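Local coordinates for putative succinylglutamate desuccinylase / aspartoacylase (Shewanella amazonensis, PDB 3FMC), which probably acts as a zinc-dependent hydrolase of the succinylglutamate desuccinylase / aspartoacylase family, with a likely action on ester bonds, at residues C[36-41]-C[69-74]; C[41-46]-C[170-175]; C[46-51]-C[246-251]; C[54-59]-C[256-261]; C[178-183]-C[240-245]. One frame throughout, in Å; residues are numbered along the deposited sequence. Where two conformers were deposited one is given.

Contact 1 of 5, residues C[36-41]-C[69-74]; sequences VYIQAN and ISLVPL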
# COMPACT_ATOMS: atom_id res chain seq x y z
N VAL C 36 1.92 -37.57 -5.17
CA VAL C 36 2.57 -36.36 -4.65
C VAL C 36 1.86 -35.12 -5.21
O VAL C 36 1.53 -35.05 -6.41
CB VAL C 36 4.04 -36.30 -5.07
CG1 VAL C 36 4.78 -35.13 -4.39
CG2 VAL C 36 4.75 -37.68 -4.75
N TYR C 37 1.68 -34.17 -4.33
CA TYR C 37 1.12 -32.86 -4.66
C TYR C 37 2.14 -31.78 -4.24
O TYR C 37 2.56 -31.77 -3.09
CB TYR C 37 -0.20 -32.63 -3.98
CG TYR C 37 -0.75 -31.23 -4.17
CD1 TYR C 37 -1.55 -30.90 -5.26
CD2 TYR C 37 -0.45 -30.23 -3.25
CE1 TYR C 37 -2.05 -29.56 -5.40
CE2 TYR C 37 -0.94 -28.93 -3.39
CZ TYR C 37 -1.75 -28.61 -4.48
OH TYR C 37 -2.25 -27.34 -4.66
N ILE C 38 2.54 -30.94 -5.19
CA ILE C 38 3.56 -29.89 -4.96
C ILE C 38 2.96 -28.55 -5.41
O ILE C 38 2.39 -28.47 -6.50
CB ILE C 38 4.85 -30.15 -5.77
CG1 ILE C 38 5.31 -31.60 -5.53
CG2 ILE C 38 5.94 -29.11 -5.45
CD1 ILE C 38 6.63 -31.99 -6.27
N GLN C 39 3.09 -27.54 -4.56
CA GLN C 39 2.64 -26.18 -4.92
C GLN C 39 3.69 -25.15 -4.56
O GLN C 39 4.54 -25.38 -3.71
CB GLN C 39 1.29 -25.81 -4.29
CG GLN C 39 1.29 -25.72 -2.77
CD GLN C 39 -0.04 -25.39 -2.19
OE1 GLN C 39 -1.07 -25.70 -2.76
NE2 GLN C 39 -0.02 -24.72 -1.04
N ALA C 40 3.60 -23.98 -5.20
CA ALA C 40 4.53 -22.89 -4.99
C ALA C 40 3.80 -21.56 -5.10
O ALA C 40 2.81 -21.45 -5.85
CB ALA C 40 5.63 -22.88 -6.08
N ASN C 41 4.37 -20.57 -4.42
CA ASN C 41 4.05 -19.12 -4.63
C ASN C 41 2.66 -18.74 -4.11
O ASN C 41 1.95 -17.87 -4.68
CB ASN C 41 4.24 -18.79 -6.15
CG ASN C 41 4.58 -17.32 -6.48
OD1 ASN C 41 4.62 -16.97 -7.67
ND2 ASN C 41 4.88 -16.49 -5.48
N ILE C 69 2.41 -37.44 -9.80
CA ILE C 69 2.93 -36.17 -9.26
C ILE C 69 2.14 -35.02 -9.90
O ILE C 69 2.09 -34.95 -11.12
CB ILE C 69 4.41 -35.95 -9.55
CG1 ILE C 69 5.28 -37.10 -9.00
CG2 ILE C 69 4.89 -34.56 -8.96
CD1 ILE C 69 6.79 -36.97 -9.33
N SER C 70 1.51 -34.17 -9.08
CA SER C 70 0.78 -32.96 -9.53
C SER C 70 1.53 -31.75 -9.02
O SER C 70 1.95 -31.74 -7.87
CB SER C 70 -0.62 -32.93 -9.01
OG SER C 70 -1.36 -33.93 -9.67
N LEU C 71 1.75 -30.76 -9.89
CA LEU C 71 2.50 -29.58 -9.51
C LEU C 71 1.70 -28.33 -9.87
O LEU C 71 1.15 -28.21 -10.97
CB LEU C 71 3.91 -29.52 -10.13
CG LEU C 71 4.75 -30.82 -10.07
CD1 LEU C 71 4.48 -31.76 -11.35
CD2 LEU C 71 6.20 -30.44 -9.90
N VAL C 72 1.66 -27.42 -8.90
CA VAL C 72 0.87 -26.19 -8.99
C VAL C 72 1.78 -24.97 -8.73
O VAL C 72 1.88 -24.50 -7.60
CB VAL C 72 -0.35 -26.22 -8.03
CG1 VAL C 72 -1.30 -24.97 -8.25
CG2 VAL C 72 -1.17 -27.52 -8.18
N PRO C 73 2.46 -24.49 -9.76
CA PRO C 73 3.24 -23.25 -9.65
C PRO C 73 2.22 -22.09 -9.71
O PRO C 73 1.04 -22.30 -10.06
CB PRO C 73 4.11 -23.25 -10.90
CG PRO C 73 3.26 -24.01 -11.91
CD PRO C 73 2.50 -25.06 -11.13
N LEU C 74 2.64 -20.89 -9.32
CA LEU C 74 1.79 -19.72 -9.46
C LEU C 74 0.46 -19.92 -8.78
O LEU C 74 -0.62 -19.60 -9.33
CB LEU C 74 1.65 -19.36 -10.96
CG LEU C 74 2.93 -19.13 -11.76
CD1 LEU C 74 2.69 -19.19 -13.28
CD2 LEU C 74 3.69 -17.84 -11.36
O HOH W 1 -0.72 -36.33 -7.81
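Val-36 O receives two donors: the backbone N of Ser-70, with Ser-70 N to Val-36 O at 2.8 Å and nearly straight (169°), and a water that also bonds to Ser-70 OG. This opens the ladder between parallel strands 36-40 and 69-72, the two strands of a beta-alpha-beta unit whose connecting helix is 48-60. The ladder continues with Ile-38 N to Ser-70 O, then Val-72 N to Ile-38 O, the shortest of the four at 2.7 Å, and last Ala-40 N to Val-72 O. On the face under helix 48-60, Ile-38 lies alongside Ile-69 and Leu-71, all pointing the same way. Its extended chain (chi2 -179°) sets Ile-38 CD1 4.0 Å from Leu-71 CD2, with Ile-69 CG2 hardly farther, and Leu-56 of the helix packs on Ile-38. The opposite face carries Tyr-37, Gln-39, Ser-70 and Val-72, and helix 150-163 packs on its Tyr-37 and Gln-39. There Tyr-37 CE1 leans obliquely on Val-72 CG2 at 3.6 Å. The phenol is tied down by Tyr-37 OH donating to Gln-39 OE1 at 2.8 Å, in the plane of that amide, while Gln-39 NE2 bonds to Asp-170 and Tyr-104. Past the strand ends, Asn-41 OD1, which accepts a hydrogen bond from Asn-50 ND2, lies 3.9 Å from Leu-74 CD2.

Contact 2 of 5, residues C[41-46]-C[170-175]; sequences NVHGAE and DLHTGP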
# COMPACT_ATOMS: atom_id res chain seq x y z
N ASN C 41 4.37 -20.57 -4.42
CA ASN C 41 4.05 -19.12 -4.63
C ASN C 41 2.66 -18.74 -4.11
O ASN C 41 1.95 -17.87 -4.68
CB ASN C 41 4.24 -18.79 -6.15
CG ASN C 41 4.58 -17.32 -6.48
OD1 ASN C 41 4.62 -16.97 -7.67
ND2 ASN C 41 4.88 -16.49 -5.48
N VAL C 42 2.24 -19.42 -3.04
CA VAL C 42 1.02 -19.05 -2.33
C VAL C 42 1.26 -17.64 -1.75
O VAL C 42 0.34 -16.79 -1.74
CB VAL C 42 0.59 -20.12 -1.27
CG1 VAL C 42 -0.50 -19.56 -0.30
CG2 VAL C 42 -0.01 -21.37 -1.97
N HIS C 43 2.48 -17.40 -1.26
CA HIS C 43 2.92 -16.04 -0.88
C HIS C 43 3.54 -15.41 -2.13
O HIS C 43 4.55 -15.91 -2.68
CB HIS C 43 3.89 -16.02 0.28
CG HIS C 43 3.29 -16.37 1.59
ND1 HIS C 43 3.88 -17.25 2.46
CD2 HIS C 43 2.14 -15.96 2.19
CE1 HIS C 43 3.16 -17.34 3.56
NE2 HIS C 43 2.08 -16.59 3.42
N GLY C 44 2.89 -14.35 -2.63
CA GLY C 44 3.24 -13.73 -3.93
C GLY C 44 4.71 -13.38 -4.21
O GLY C 44 5.17 -13.46 -5.34
N ALA C 45 5.42 -12.90 -3.20
CA ALA C 45 6.84 -12.52 -3.35
C ALA C 45 7.77 -13.72 -3.41
O ALA C 45 8.92 -13.57 -3.79
CB ALA C 45 7.30 -11.64 -2.20
N GLU C 46 7.26 -14.90 -3.05
CA GLU C 46 8.10 -16.11 -2.88
C GLU C 46 8.18 -16.89 -4.16
O GLU C 46 7.80 -18.04 -4.22
CB GLU C 46 7.55 -16.91 -1.67
CG GLU C 46 7.57 -16.06 -0.36
CD GLU C 46 7.09 -16.78 0.85
OE1 GLU C 46 6.81 -18.02 0.76
OE2 GLU C 46 7.03 -16.12 1.95
N ASP C 170 4.90 -28.08 0.09
CA ASP C 170 4.52 -26.65 -0.08
C ASP C 170 5.83 -25.87 -0.18
O ASP C 170 6.62 -25.85 0.74
CB ASP C 170 3.67 -26.20 1.12
CG ASP C 170 2.91 -24.88 0.87
OD1 ASP C 170 2.95 -24.39 -0.27
OD2 ASP C 170 2.31 -24.34 1.84
N LEU C 171 6.05 -25.26 -1.33
CA LEU C 171 7.27 -24.54 -1.59
C LEU C 171 7.12 -23.04 -1.30
O LEU C 171 6.33 -22.31 -1.97
CB LEU C 171 7.76 -24.74 -3.01
CG LEU C 171 7.84 -26.19 -3.51
CD1 LEU C 171 8.39 -26.17 -4.92
CD2 LEU C 171 8.68 -27.06 -2.59
N HIS C 172 7.93 -22.60 -0.34
CA HIS C 172 7.99 -21.22 0.12
C HIS C 172 9.42 -20.68 0.04
O HIS C 172 10.36 -21.36 -0.36
CB HIS C 172 7.47 -21.16 1.57
CG HIS C 172 5.98 -21.36 1.72
ND1 HIS C 172 5.10 -20.33 2.01
CD2 HIS C 172 5.23 -22.49 1.63
CE1 HIS C 172 3.87 -20.81 2.09
NE2 HIS C 172 3.92 -22.12 1.86
N THR C 173 9.55 -19.42 0.42
CA THR C 173 10.84 -18.78 0.68
C THR C 173 10.66 -17.92 1.94
O THR C 173 9.55 -17.60 2.34
CB THR C 173 11.38 -17.88 -0.45
OG1 THR C 173 10.76 -16.58 -0.43
CG2 THR C 173 11.25 -18.51 -1.86
N GLY C 174 11.80 -17.57 2.54
CA GLY C 174 11.84 -16.58 3.60
C GLY C 174 12.09 -15.23 2.95
O GLY C 174 12.00 -15.09 1.74
N PRO C 175 12.29 -14.18 3.77
CA PRO C 175 12.56 -12.83 3.26
C PRO C 175 14.02 -12.77 2.80
O PRO C 175 14.26 -12.95 1.62
CB PRO C 175 12.22 -11.92 4.45
CG PRO C 175 12.44 -12.80 5.66
CD PRO C 175 12.06 -14.20 5.24
O HOH W 2 7.30 -20.54 -3.75
O HOH W 3 3.55 -21.92 -1.55
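A type I turn from His-43 to Glu-46 brings the CA of Glu-46 to 5.2 Å from the CA of Thr-173, near the end of strand 167-174. The extended Glu-46 side chain slides past Thr-173 in the opposite direction. Glu-46 OE1 accepts Thr-173 N at 3.1 Å, almost straight (171°) but from well above the carboxylate plane. His-172 ND1 and His-43 ND1 both lie close to the same OE1, at best weakly bonded to it. The two imidazoles are oblique, their planes 70° apart, with His-43 ND1 3.3 Å from His-172 ND1. Behind, His-172 NE2 donates in its ring plane to Asp-170 OD2 at 2.7 Å, which fixes the ring's rotation and leaves ND1 facing the glutamate. His-43 NE2 bonds to Asn-99, and a sulfate ion sits beside the same imidazole. The donor atoms of His-43, Glu-46 and His-172 appear to face one vacant point, consistent with an unoccupied zinc site of the His-x-x-Glu plus His type found in M14 metallopeptidase relatives.

Contact 3 of 5, residues C[46-51]-C[246-251]; sequences EVQGNA and QERIDL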
# COMPACT_ATOMS: atom_id res chain seq x y z
N GLU C 46 7.26 -14.90 -3.05
CA GLU C 46 8.10 -16.11 -2.88
C GLU C 46 8.18 -16.89 -4.16
O GLU C 46 7.80 -18.04 -4.22
CB GLU C 46 7.55 -16.91 -1.67
CG GLU C 46 7.57 -16.06 -0.36
CD GLU C 46 7.09 -16.78 0.85
OE1 GLU C 46 6.81 -18.02 0.76
OE2 GLU C 46 7.03 -16.12 1.95
N VAL C 47 8.74 -16.23 -5.18
CA VAL C 47 8.69 -16.72 -6.55
C VAL C 47 9.68 -17.84 -6.87
O VAL C 47 9.49 -18.51 -7.85
CB VAL C 47 8.79 -15.54 -7.57
CG1 VAL C 47 7.53 -14.60 -7.43
CG2 VAL C 47 10.10 -14.74 -7.45
N GLN C 48 10.71 -18.05 -6.05
CA GLN C 48 11.69 -19.08 -6.39
C GLN C 48 11.08 -20.48 -6.51
O GLN C 48 11.58 -21.34 -7.25
CB GLN C 48 12.84 -19.04 -5.36
CG GLN C 48 13.91 -20.17 -5.55
CD GLN C 48 14.84 -19.95 -6.68
OE1 GLN C 48 14.55 -19.24 -7.65
NE2 GLN C 48 15.98 -20.61 -6.60
N GLY C 49 9.99 -20.74 -5.78
CA GLY C 49 9.30 -22.02 -5.86
C GLY C 49 8.83 -22.38 -7.27
O GLY C 49 8.74 -23.56 -7.60
N ASN C 50 8.54 -21.38 -8.09
CA ASN C 50 8.20 -21.61 -9.50
C ASN C 50 9.41 -22.17 -10.26
O ASN C 50 9.28 -23.09 -11.11
CB ASN C 50 7.72 -20.32 -10.18
CG ASN C 50 6.45 -19.78 -9.53
OD1 ASN C 50 5.50 -20.51 -9.37
ND2 ASN C 50 6.48 -18.53 -9.06
N ALA C 51 10.58 -21.61 -9.96
CA ALA C 51 11.84 -22.04 -10.59
C ALA C 51 12.14 -23.46 -10.14
O ALA C 51 12.66 -24.29 -10.94
CB ALA C 51 13.03 -21.07 -10.20
N GLN C 246 13.19 -14.30 -0.86
CA GLN C 246 12.05 -13.94 -1.71
C GLN C 246 12.51 -13.00 -2.80
O GLN C 246 13.69 -12.61 -2.87
CB GLN C 246 11.00 -13.20 -0.85
CG GLN C 246 11.44 -11.83 -0.38
CD GLN C 246 10.48 -11.25 0.66
OE1 GLN C 246 9.45 -11.85 0.94
NE2 GLN C 246 10.88 -10.18 1.31
N GLU C 247 11.57 -12.62 -3.67
CA GLU C 247 11.78 -11.66 -4.75
C GLU C 247 13.00 -11.95 -5.62
O GLU C 247 13.74 -11.03 -6.02
CB GLU C 247 11.91 -10.24 -4.15
CG GLU C 247 10.65 -9.71 -3.55
CD GLU C 247 9.60 -9.43 -4.63
OE1 GLU C 247 9.89 -9.60 -5.85
OE2 GLU C 247 8.54 -9.03 -4.27
N ARG C 248 13.16 -13.23 -5.93
CA ARG C 248 14.31 -13.67 -6.67
C ARG C 248 14.03 -14.98 -7.38
O ARG C 248 13.29 -15.82 -6.88
CB ARG C 248 15.45 -13.90 -5.70
CG ARG C 248 15.11 -14.86 -4.63
CD ARG C 248 16.29 -15.22 -3.77
NE ARG C 248 17.04 -16.37 -4.25
CZ ARG C 248 16.75 -17.65 -4.03
NH1 ARG C 248 15.67 -18.04 -3.33
NH2 ARG C 248 17.59 -18.56 -4.51
N ILE C 249 14.65 -15.11 -8.55
CA ILE C 249 14.62 -16.34 -9.36
C ILE C 249 16.11 -16.65 -9.58
O ILE C 249 16.86 -15.77 -9.98
CB ILE C 249 13.97 -16.14 -10.72
CG1 ILE C 249 12.46 -15.86 -10.53
CG2 ILE C 249 14.20 -17.37 -11.66
CD1 ILE C 249 11.63 -17.02 -9.90
N ASP C 250 16.52 -17.86 -9.21
CA ASP C 250 17.90 -18.33 -9.42
C ASP C 250 17.76 -19.77 -9.91
O ASP C 250 17.56 -20.70 -9.14
CB ASP C 250 18.73 -18.19 -8.16
CG ASP C 250 20.15 -18.69 -8.34
OD1 ASP C 250 20.41 -19.52 -9.20
OD2 ASP C 250 21.01 -18.23 -7.58
N LEU C 251 17.83 -19.94 -11.21
CA LEU C 251 17.60 -21.27 -11.83
C LEU C 251 18.63 -22.31 -11.40
O LEU C 251 18.27 -23.45 -11.08
CB LEU C 251 17.49 -21.15 -13.35
CG LEU C 251 16.18 -20.51 -13.81
CD1 LEU C 251 16.29 -20.10 -15.30
CD2 LEU C 251 15.08 -21.47 -13.58
O HOH W 4 9.09 -14.24 3.23
O HOH W 5 12.08 -15.91 -4.46
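The carboxamide of Gln-48 lies against the backbone of Asp-250 and uses both of its polar atoms there. Gln-48 OE1 accepts Asp-250 N at 2.9 Å (165°), and Gln-48 NE2 returns a bond to Asp-250 O at 3.0 Å, with that oxygen close to the amide plane, so two nearly straight bonds keep the amide from turning. The chain reaches there by leaving with CG anti to the backbone N (chi1 176°) and bending at the next bond. Arg-248 crosses it obliquely: in the conformer given, Gln-48 CD sits over one face of the guanidinium, the two planes being 50° apart. The guanidinium draws its polar contacts from Leu-243 O, Ser-245 O and a salt bridge to Asp-253. Here the first turn of helix 48-60 meets the loop that leads into helix 251-267, and Asp-250 is the N-cap of that second helix, its OD1 bonding Asp-253 N. Val-47 and Ile-249 cross at about a right angle, with Val-47 CG2 3.7 Å from Ile-249 CD1. One turn along, Ala-51 CB touches Ile-249 CG2 at 4.1 Å and Leu-251 CD2 at much the same distance. Ile-249 also packs on Val-301 of the second subunit. A water bridges the two backbones, accepting from Gln-48 N and donating to Arg-248 O at 2.7 Å.

Contact 4 of 5, residues C[54-59]-C[256-261]; sequences YQLMKL and EDAEGI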
# COMPACT_ATOMS: atom_id res chain seq x y z
N TYR C 54 9.74 -25.71 -12.03
CA TYR C 54 10.24 -25.75 -13.40
C TYR C 54 11.37 -26.81 -13.52
O TYR C 54 11.32 -27.70 -14.36
CB TYR C 54 10.77 -24.38 -13.79
CG TYR C 54 11.46 -24.37 -15.13
CD1 TYR C 54 10.72 -24.42 -16.32
CD2 TYR C 54 12.85 -24.32 -15.22
CE1 TYR C 54 11.33 -24.43 -17.53
CE2 TYR C 54 13.46 -24.33 -16.44
CZ TYR C 54 12.70 -24.39 -17.60
OH TYR C 54 13.31 -24.37 -18.82
N GLN C 55 12.40 -26.66 -12.71
CA GLN C 55 13.54 -27.57 -12.78
C GLN C 55 13.14 -29.00 -12.46
O GLN C 55 13.64 -29.93 -13.10
CB GLN C 55 14.68 -27.12 -11.86
CG GLN C 55 15.33 -25.78 -12.22
CD GLN C 55 16.20 -25.83 -13.43
OE1 GLN C 55 15.94 -26.61 -14.33
NE2 GLN C 55 17.16 -24.96 -13.51
N LEU C 56 12.24 -29.19 -11.50
CA LEU C 56 11.79 -30.51 -11.12
C LEU C 56 11.08 -31.16 -12.31
O LEU C 56 11.31 -32.33 -12.64
CB LEU C 56 10.91 -30.48 -9.88
CG LEU C 56 10.45 -31.82 -9.27
CD1 LEU C 56 11.69 -32.71 -8.89
CD2 LEU C 56 9.52 -31.56 -8.07
N MSE C 57 10.19 -30.41 -12.95
CA MSE C 57 9.49 -30.98 -14.10
C MSE C 57 10.47 -31.34 -15.23
O MSE C 57 10.30 -32.38 -15.88
CB MSE C 57 8.39 -30.04 -14.58
CG MSE C 57 7.29 -29.96 -13.59
SE MSE C 57 5.71 -28.94 -14.22
CE MSE C 57 6.50 -27.31 -14.74
N LYS C 58 11.46 -30.51 -15.48
CA LYS C 58 12.45 -30.80 -16.52
C LYS C 58 13.20 -32.11 -16.22
O LYS C 58 13.49 -32.90 -17.14
CB LYS C 58 13.49 -29.68 -16.66
CG LYS C 58 12.94 -28.35 -17.07
CD LYS C 58 12.22 -28.34 -18.37
CE LYS C 58 13.09 -28.24 -19.56
NZ LYS C 58 12.15 -27.94 -20.71
N LEU C 59 13.54 -32.30 -14.94
CA LEU C 59 14.21 -33.54 -14.49
C LEU C 59 13.29 -34.76 -14.57
O LEU C 59 13.68 -35.82 -15.04
CB LEU C 59 14.72 -33.37 -13.06
CG LEU C 59 15.96 -32.53 -12.86
CD1 LEU C 59 16.19 -32.18 -11.40
CD2 LEU C 59 17.14 -33.22 -13.45
N GLU C 256 19.42 -27.34 -7.63
CA GLU C 256 19.86 -28.01 -6.40
C GLU C 256 18.67 -28.42 -5.54
O GLU C 256 18.59 -29.55 -5.05
CB GLU C 256 20.80 -27.09 -5.59
CG GLU C 256 20.90 -27.48 -4.11
CD GLU C 256 21.92 -26.67 -3.34
OE1 GLU C 256 23.11 -26.75 -3.70
OE2 GLU C 256 21.53 -25.99 -2.35
N ASP C 257 17.71 -27.51 -5.38
CA ASP C 257 16.53 -27.83 -4.58
C ASP C 257 15.75 -29.01 -5.21
O ASP C 257 15.30 -29.93 -4.52
CB ASP C 257 15.60 -26.61 -4.52
CG ASP C 257 16.25 -25.40 -3.91
OD1 ASP C 257 17.16 -25.55 -3.04
OD2 ASP C 257 15.87 -24.28 -4.30
N ALA C 258 15.57 -28.95 -6.52
CA ALA C 258 14.84 -30.01 -7.24
C ALA C 258 15.55 -31.37 -7.08
O ALA C 258 14.90 -32.41 -6.91
CB ALA C 258 14.73 -29.63 -8.71
N GLU C 259 16.88 -31.35 -7.05
CA GLU C 259 17.67 -32.60 -6.90
C GLU C 259 17.44 -33.21 -5.52
O GLU C 259 17.33 -34.44 -5.36
CB GLU C 259 19.13 -32.33 -7.24
CG GLU C 259 19.37 -32.14 -8.73
CD GLU C 259 20.79 -31.60 -9.05
OE1 GLU C 259 21.54 -31.23 -8.12
OE2 GLU C 259 21.14 -31.51 -10.24
N GLY C 260 17.31 -32.37 -4.51
CA GLY C 260 16.96 -32.85 -3.17
C GLY C 260 15.58 -33.46 -3.10
O GLY C 260 15.37 -34.49 -2.49
N ILE C 261 14.59 -32.79 -3.70
CA ILE C 261 13.23 -33.31 -3.76
C ILE C 261 13.27 -34.68 -4.43
O ILE C 261 12.64 -35.62 -3.95
CB ILE C 261 12.31 -32.35 -4.52
CG1 ILE C 261 12.14 -31.04 -3.71
CG2 ILE C 261 10.95 -33.01 -4.79
CD1 ILE C 261 11.35 -29.93 -4.40
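Ala-258 of helix 251-267 seats its methyl among Gln-55, Leu-56 and Leu-59 of helix 48-60. This is helix-on-helix packing in the alpha/beta fold: the axes of the two short segments cross at -56° and come within 8.6 Å. The small residue at the crossing lets its CB reach the other backbone, Ala-258 CB lying 3.8 Å from Leu-56 N. The apolar side-chain contacts spread from that point. Toward the sheet, Leu-56 meets Ile-261 at about a right angle. Leu-56 CG stands anti to the backbone N (chi1 -175°), and from it both methyls approach Ile-261 CG2, Leu-56 CD2 to 3.9 Å. Both residues continue into the core, Leu-56 onto Ile-38 and Ile-261 onto Leu-241, so the pair spans the two helices over strands 36-40 and 237-243, which flank strand 167-174. Farther from the sheet, Leu-59 CD1 lies 4.0 Å from Ala-258 CB. Among polar groups, Gln-55 NE2 adds a tie to the start of the same partner helix, at Leu-251 O, whereas Glu-256 and Asp-257 both form salt bridges with Lys-179. Beyond helix 48-60, Tyr-54, Met-57 (a selenomethionine in this model) and Lys-58 pack on the second subunit. At the solvent margin the Glu-259 and Leu-59 side chains cross at about a right angle, Glu-259 CG 4.2 Å from Leu-59 CD1.

Contact 5 of 5, residues C[178-183]-C[240-245]; sequences CKHLYC and TLELGS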
# COMPACT_ATOMS: atom_id res chain seq x y z
N CYS C 178 18.08 -18.30 4.62
CA CYS C 178 18.76 -19.51 4.19
C CYS C 178 17.67 -20.53 3.88
O CYS C 178 16.48 -20.30 4.10
CB CYS C 178 19.75 -20.03 5.26
SG CYS C 178 19.05 -20.68 6.70
N LYS C 179 18.07 -21.66 3.30
CA LYS C 179 17.14 -22.76 3.03
C LYS C 179 16.87 -23.50 4.35
O LYS C 179 17.78 -23.85 5.11
CB LYS C 179 17.73 -23.74 1.99
CG LYS C 179 18.13 -23.08 0.73
CD LYS C 179 18.58 -24.08 -0.33
CE LYS C 179 19.04 -23.36 -1.55
NZ LYS C 179 19.49 -24.32 -2.58
N HIS C 180 15.60 -23.72 4.62
CA HIS C 180 15.15 -24.40 5.80
C HIS C 180 13.89 -25.20 5.51
O HIS C 180 13.23 -25.02 4.49
CB HIS C 180 15.05 -23.50 7.05
CG HIS C 180 14.11 -22.33 6.92
ND1 HIS C 180 14.40 -21.23 6.14
CD2 HIS C 180 12.96 -22.05 7.56
CE1 HIS C 180 13.43 -20.34 6.28
NE2 HIS C 180 12.55 -20.82 7.14
N LEU C 181 13.58 -26.09 6.41
CA LEU C 181 12.47 -27.02 6.25
C LEU C 181 11.64 -27.16 7.49
O LEU C 181 12.18 -27.22 8.61
CB LEU C 181 13.05 -28.40 5.93
CG LEU C 181 12.18 -29.65 5.77
CD1 LEU C 181 11.29 -29.62 4.50
CD2 LEU C 181 13.06 -30.97 5.76
N TYR C 182 10.33 -27.16 7.29
CA TYR C 182 9.39 -27.53 8.32
C TYR C 182 9.00 -29.01 8.06
O TYR C 182 8.56 -29.41 6.93
CB TYR C 182 8.16 -26.67 8.37
CG TYR C 182 8.40 -25.23 8.78
CD1 TYR C 182 8.84 -24.28 7.87
CD2 TYR C 182 8.15 -24.82 10.08
CE1 TYR C 182 9.05 -22.95 8.25
CE2 TYR C 182 8.39 -23.56 10.46
CZ TYR C 182 8.81 -22.60 9.57
OH TYR C 182 8.98 -21.31 10.02
N CYS C 183 9.13 -29.79 9.12
CA CYS C 183 8.94 -31.23 9.09
C CYS C 183 8.21 -31.64 10.35
O CYS C 183 8.64 -31.27 11.45
CB CYS C 183 10.30 -31.91 9.03
SG CYS C 183 10.18 -33.72 8.80
N THR C 240 7.10 -28.37 4.39
CA THR C 240 7.16 -27.03 3.82
C THR C 240 8.61 -26.68 3.64
O THR C 240 9.36 -26.66 4.60
CB THR C 240 6.41 -26.02 4.73
OG1 THR C 240 5.06 -26.48 4.93
CG2 THR C 240 6.41 -24.62 4.15
N LEU C 241 9.00 -26.43 2.41
CA LEU C 241 10.35 -26.09 2.07
C LEU C 241 10.45 -24.58 1.88
O LEU C 241 9.72 -24.02 1.09
CB LEU C 241 10.76 -26.84 0.79
CG LEU C 241 10.94 -28.40 0.83
CD1 LEU C 241 9.74 -29.21 1.17
CD2 LEU C 241 11.62 -28.83 -0.52
N GLU C 242 11.35 -23.94 2.65
CA GLU C 242 11.58 -22.49 2.62
C GLU C 242 12.91 -22.33 1.92
O GLU C 242 13.99 -22.40 2.54
CB GLU C 242 11.64 -21.93 4.06
CG GLU C 242 10.44 -22.23 4.96
CD GLU C 242 9.25 -21.27 4.75
OE1 GLU C 242 9.47 -20.11 4.40
OE2 GLU C 242 8.11 -21.72 4.97
N LEU C 243 12.84 -22.13 0.61
CA LEU C 243 14.00 -22.16 -0.28
C LEU C 243 14.73 -20.85 -0.55
O LEU C 243 14.80 -20.37 -1.67
CB LEU C 243 13.57 -22.85 -1.58
CG LEU C 243 13.09 -24.32 -1.33
CD1 LEU C 243 12.61 -24.98 -2.58
CD2 LEU C 243 14.21 -25.20 -0.66
N GLY C 244 15.34 -20.30 0.48
CA GLY C 244 16.13 -19.09 0.31
C GLY C 244 15.30 -17.83 0.41
O GLY C 244 14.28 -17.81 1.12
N SER C 245 15.73 -16.82 -0.32
CA SER C 245 15.18 -15.50 -0.19
C SER C 245 14.05 -15.27 -1.19
O SER C 245 13.96 -15.90 -2.24
CB SER C 245 16.33 -14.50 -0.34
OG SER C 245 17.24 -14.62 0.73
O HOH W 6 7.39 -19.72 7.63
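His-180 and Glu-242 exchange two backbone bonds, Glu-242 N to His-180 O at 2.8 Å and His-180 N to Glu-242 O at 2.9 Å. They form a hydrogen-bonded pair of the antiparallel ladder between strands 176-184 and 237-243. Tyr-182 and Thr-240 make the next such pair, bonded both ways, Tyr-182 N to Thr-240 O and Thr-240 N to Tyr-182 O. Around the first pair the side chains are tightly layered. His-180 ND1 donates to Cys-178 O at 3.1 Å, within the ring plane, and so holds the imidazole's rotation. With the ring set this way, a face is presented to the glutamate, and Glu-242 CB lies 3.4 Å from the centroid of the His-180 ring in a CH-pi contact. Glu-242 CG lies in plane at the edge of the Tyr-182 ring, and the bend at chi2 (-82°) then turns CD aside. Glu-242 also packs on His-172, beside the possible, empty metal site. Thr-240 OG1, on the same face, bonds to Asp-211. On the other face Leu-181 and Leu-241 lie side by side, and Lys-179 extends to Asp-253, Glu-256 and Asp-257. Leu-181 CD1 rests 3.7 Å from Leu-241 CD1.

How the contacts relate
From the N terminus, contact 1 closes the shortest loop, round helix 48-60 from strand 36-40 to strand 69-72. Contact 2 starts at Asn-41, where contact 1's first segment ends, and crosses it to reach strand 167-174. Contact 3 takes over at Glu-46 and contact 4 follows along the same helix; both run on to the region after strand 237-243, and contacts 1 to 4 all cross one another. Contact 5 lies in series after contacts 1 and 2 and is nested inside the loops of 3 and 4. Together they tie neighbouring strands to two helices, with Leu-171 N bonding Gln-39 O and His-172 N bonding Leu-241 O between the strand contacts.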